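Local atomic coordinates of cyclodipeptide synthase, BtCDPS (Bacillus thermoamylovorans, PDB entry 6ZTU), a protein that probably makes cyclodipeptides by aminoacyl transfer, using amino acids carried on tRNA. Residues 9-15 and 225-231. Residues are numbered along the deposited sequence; the frame is centred on the assembly and turned at random.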
ATOM      1  N   LEU A   9      15.643  13.358   1.622  1.00 35.28           N
ATOM      2  CA  LEU A   9      14.619  13.266   2.658  1.00 35.30           C
ATOM      3  C   LEU A   9      14.457  11.844   3.181  1.00 34.75           C
ATOM      4  O   LEU A   9      14.115  11.651   4.352  1.00 35.44           O
ATOM      5  CB  LEU A   9      13.292  13.764   2.093  1.00 35.32           C
ATOM      6  CG  LEU A   9      12.405  14.732   2.862  1.00 45.32           C
ATOM      7  CD1 LEU A   9      13.226  15.765   3.614  1.00 45.29           C
ATOM      8  CD2 LEU A   9      11.492  15.402   1.843  1.00 41.40           C
ATOM      9  N   PHE A  10      14.690  10.840   2.336  1.00 31.57           N
ATOM     10  CA  PHE A  10      14.490   9.452   2.724  1.00 30.13           C
ATOM     11  C   PHE A  10      15.707   8.610   2.378  1.00 33.61           C
ATOM     12  O   PHE A  10      16.387   8.846   1.373  1.00 32.44           O
ATOM     13  CB  PHE A  10      13.234   8.857   2.052  1.00 28.44           C
ATOM     14  CG  PHE A  10      11.957   9.508   2.489  1.00 28.75           C
ATOM     15  CD1 PHE A  10      11.293   9.064   3.624  1.00 28.46           C
ATOM     16  CD2 PHE A  10      11.426  10.585   1.777  1.00 29.95           C
ATOM     17  CE1 PHE A  10      10.117   9.675   4.038  1.00 28.96           C
ATOM     18  CE2 PHE A  10      10.269  11.201   2.184  1.00 27.26           C
ATOM     19  CZ  PHE A  10       9.603  10.752   3.313  1.00 31.32           C
ATOM     20  N   TYR A  11      15.981   7.627   3.225  1.00 28.51           N
ATOM     21  CA  TYR A  11      16.939   6.580   2.923  1.00 30.15           C
ATOM     22  C   TYR A  11      16.155   5.339   2.524  1.00 27.14           C
ATOM     23  O   TYR A  11      15.183   4.976   3.188  1.00 28.22           O
ATOM     24  CB  TYR A  11      17.851   6.282   4.119  1.00 29.53           C
ATOM     25  CG  TYR A  11      18.952   5.313   3.754  1.00 28.91           C
ATOM     26  CD1 TYR A  11      18.753   3.939   3.846  1.00 26.92           C
ATOM     27  CD2 TYR A  11      20.179   5.768   3.283  1.00 28.19           C
ATOM     28  CE1 TYR A  11      19.746   3.041   3.496  1.00 30.03           C
ATOM     29  CE2 TYR A  11      21.178   4.877   2.926  1.00 32.65           C
ATOM     30  CZ  TYR A  11      20.952   3.515   3.027  1.00 29.10           C
ATOM     31  OH  TYR A  11      21.934   2.615   2.677  1.00 33.13           O
ATOM     32  N   VAL A  12      16.579   4.693   1.446  1.00 26.52           N
ATOM     33  CA  VAL A  12      15.800   3.639   0.804  1.00 24.85           C
ATOM     34  C   VAL A  12      16.382   2.280   1.165  1.00 26.28           C
ATOM     35  O   VAL A  12      17.596   2.065   1.044  1.00 27.23           O
ATOM     36  CB  VAL A  12      15.778   3.844  -0.722  1.00 28.30           C
ATOM     37  CG1 VAL A  12      15.192   2.628  -1.420  1.00 32.23           C
ATOM     38  CG2 VAL A  12      15.011   5.115  -1.058  1.00 31.35           C
ATOM     39  N   VAL A  13      15.524   1.363   1.608  1.00 22.15           N
ATOM     40  CA  VAL A  13      15.926  -0.019   1.879  1.00 23.96           C
ATOM     41  C   VAL A  13      15.151  -0.953   0.956  1.00 26.49           C
ATOM     42  O   VAL A  13      13.944  -1.147   1.156  1.00 24.22           O
ATOM     43  CB  VAL A  13      15.700  -0.390   3.353  1.00 25.31           C
ATOM     44  CG1 VAL A  13      16.184  -1.808   3.598  1.00 27.52           C
ATOM     45  CG2 VAL A  13      16.467   0.572   4.267  1.00 28.11           C
ATOM     46  N   PRO A  14      15.780  -1.534  -0.060  1.00 26.69           N
ATOM     47  CA  PRO A  14      15.040  -2.369  -1.010  1.00 24.84           C
ATOM     48  C   PRO A  14      14.712  -3.731  -0.426  1.00 25.08           C
ATOM     49  O   PRO A  14      15.443  -4.271   0.406  1.00 24.44           O
ATOM     50  CB  PRO A  14      16.016  -2.504  -2.183  1.00 24.45           C
ATOM     51  CG  PRO A  14      17.355  -2.529  -1.489  1.00 26.79           C
ATOM     52  CD  PRO A  14      17.215  -1.480  -0.391  1.00 29.48           C
ATOM     53  N   LEU A  15      13.591  -4.290  -0.889  1.00 22.44           N
ATOM     54  CA  LEU A  15      13.190  -5.626  -0.456  1.00 23.16           C
ATOM     55  C   LEU A  15      14.142  -6.693  -0.988  1.00 25.10           C
ATOM     56  O   LEU A  15      14.449  -7.664  -0.287  1.00 26.88           O
ATOM     57  CB  LEU A  15      11.750  -5.906  -0.895  1.00 21.26           C
ATOM     58  CG  LEU A  15      11.222  -7.337  -0.750  1.00 25.67           C
ATOM     59  CD1 LEU A  15      11.115  -7.749   0.718  1.00 27.17           C
ATOM     60  CD2 LEU A  15       9.890  -7.514  -1.492  1.00 24.62           C
ATOM     61  N   TYR A 225       9.707  -3.353  -4.248  1.00 19.91           N
ATOM     62  CA  TYR A 225       9.184  -2.793  -3.009  1.00 20.54           C
ATOM     63  C   TYR A 225      10.330  -2.126  -2.274  1.00 23.04           C
ATOM     64  O   TYR A 225      11.406  -2.720  -2.158  1.00 23.86           O
ATOM     65  CB  TYR A 225       8.570  -3.890  -2.125  1.00 21.70           C
ATOM     66  CG  TYR A 225       7.936  -3.386  -0.838  1.00 21.08           C
ATOM     67  CD1 TYR A 225       6.582  -3.069  -0.791  1.00 24.34           C
ATOM     68  CD2 TYR A 225       8.690  -3.245   0.337  1.00 22.13           C
ATOM     69  CE1 TYR A 225       5.992  -2.607   0.394  1.00 23.08           C
ATOM     70  CE2 TYR A 225       8.100  -2.785   1.529  1.00 22.63           C
ATOM     71  CZ  TYR A 225       6.751  -2.484   1.546  1.00 23.96           C
ATOM     72  OH  TYR A 225       6.154  -2.032   2.720  1.00 23.05           O
ATOM     73  N   ILE A 226      10.119  -0.909  -1.779  1.00 22.66           N
ATOM     74  CA  ILE A 226      11.158  -0.228  -1.011  1.00 20.71           C
ATOM     75  C   ILE A 226      10.591   0.285   0.299  1.00 23.14           C
ATOM     76  O   ILE A 226       9.447   0.744   0.367  1.00 21.37           O
ATOM     77  CB  ILE A 226      11.824   0.930  -1.792  1.00 21.92           C
ATOM     78  CG1 ILE A 226      10.804   2.006  -2.197  1.00 24.43           C
ATOM     79  CG2 ILE A 226      12.607   0.387  -2.979  1.00 22.03           C
ATOM     80  CD1 ILE A 226      11.437   3.197  -2.852  1.00 26.10           C
ATOM     81  N   ILE A 227      11.420   0.233   1.339  1.00 22.86           N
ATOM     82  CA  ILE A 227      11.127   0.856   2.619  1.00 25.01           C
ATOM     83  C   ILE A 227      11.746   2.243   2.623  1.00 23.44           C
ATOM     84  O   ILE A 227      12.933   2.399   2.316  1.00 27.34           O
ATOM     85  CB  ILE A 227      11.687   0.022   3.785  1.00 23.58           C
ATOM     86  CG1 ILE A 227      11.108  -1.386   3.796  1.00 27.23           C
ATOM     87  CG2 ILE A 227      11.427   0.731   5.119  1.00 26.01           C
ATOM     88  CD1 ILE A 227      11.937  -2.344   4.660  1.00 32.67           C
ATOM     89  N   LEU A 228      10.948   3.245   2.965  1.00 24.80           N
ATOM     90  CA  LEU A 228      11.428   4.612   3.113  1.00 23.28           C
ATOM     91  C   LEU A 228      11.700   4.876   4.587  1.00 27.21           C
ATOM     92  O   LEU A 228      10.777   4.839   5.410  1.00 29.25           O
ATOM     93  CB  LEU A 228      10.408   5.612   2.583  1.00 24.78           C
ATOM     94  CG  LEU A 228       9.940   5.384   1.152  1.00 25.49           C
ATOM     95  CD1 LEU A 228       8.930   6.460   0.795  1.00 27.43           C
ATOM     96  CD2 LEU A 228      11.131   5.401   0.209  1.00 26.62           C
ATOM     97  N   LYS A 229      12.956   5.155   4.914  1.00 24.71           N
ATOM     98  CA  LYS A 229      13.325   5.545   6.265  1.00 27.88           C
ATOM     99  C   LYS A 229      13.761   7.004   6.271  1.00 30.69           C
ATOM    100  O   LYS A 229      14.251   7.520   5.269  1.00 33.80           O
ATOM    101  CB  LYS A 229      14.458   4.662   6.795  1.00 29.32           C
ATOM    102  CG  LYS A 229      14.112   3.175   6.846  1.00 31.80           C
ATOM    103  CD  LYS A 229      15.140   2.395   7.668  1.00 36.93           C
ATOM    104  CE  LYS A 229      15.433   3.095   8.998  1.00 40.43           C
ATOM    105  NZ  LYS A 229      16.379   2.320   9.882  1.00 45.06           N
ATOM    106  N   GLN A 230      13.583   7.674   7.404  1.00 26.98           N
ATOM    107  CA  GLN A 230      14.131   9.014   7.586  1.00 28.01           C
ATOM    108  C   GLN A 230      15.212   8.967   8.655  1.00 30.47           C
ATOM    109  O   GLN A 230      14.999   8.389   9.726  1.00 30.90           O
ATOM    110  CB  GLN A 230      13.042  10.007   7.964  1.00 29.69           C
ATOM    111  CG  GLN A 230      11.966  10.092   6.902  1.00 31.01           C
ATOM    112  CD  GLN A 230      10.926  11.151   7.202  1.00 36.83           C
ATOM    113  OE1 GLN A 230      10.067  10.966   8.064  1.00 40.28           O
ATOM    114  NE2 GLN A 230      10.993  12.263   6.482  1.00 43.89           N
ATOM    115  N   ILE A 231      16.369   9.557   8.356  1.00 29.46           N
ATOM    116  CA  ILE A 231      17.526   9.500   9.239  1.00 25.78           C
ATOM    117  C   ILE A 231      18.111  10.898   9.368  1.00 31.00           C
ATOM    118  O   ILE A 231      17.921  11.758   8.506  1.00 31.36           O
ATOM    119  CB  ILE A 231      18.601   8.505   8.735  1.00 31.88           C
ATOM    120  CG1 ILE A 231      19.192   8.956   7.394  1.00 26.74           C
ATOM    121  CG2 ILE A 231      18.019   7.099   8.617  1.00 30.28           C
ATOM    122  CD1 ILE A 231      20.329   8.053   6.889  1.00 24.89           C
TER
HETATM  123  O   HOH W   1      16.523  10.654   5.636  1.00 34.81           O
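Tyr11 pairs with Lys229 and Val13 with Ile227 through two backbone hydrogen bonds each, and with the further bond from Leu15 N to Tyr225 O (3.0 Å) they join strand 11-14 antiparallel to residues 225-229 of strand 223-229, the segment axes at 148°. Val12 and Leu228, a non-hydrogen-bonded pair, point to the face covered by helices 42-55 and 17-25; Val12 CG2 lies 4.1 Å from Leu228 CD2, while Val12 CG1 meets Ile226 CG2 at 3.8 Å. In the Rossmann-like sheet of this HUP-clan fold, strand 11-14 is an outermost strand of the chain, and strand 223-229 separates it from strand 196-200. Gln230 runs alongside Phe10, its amide plane 16° from the ring plane and its CG 3.4 Å from Phe10 CE1; Gln230 NE2 is hydrogen-bonded to Gln47 OE1. With CG beside its own backbone N (chi1 -65°), the Phe10 ring also brings CD1 to 3.7 Å from Leu228 CB and meets Trp51 edge-to-face. An alanine in place of Phe10 would probably open a gap between Leu228 and Gln230 and leave Trp51 without its edge-to-face partner. On the opposite face, with Tyr11 and Ile227, Val13 CG2 touches Lys229 CD at 4.1 Å.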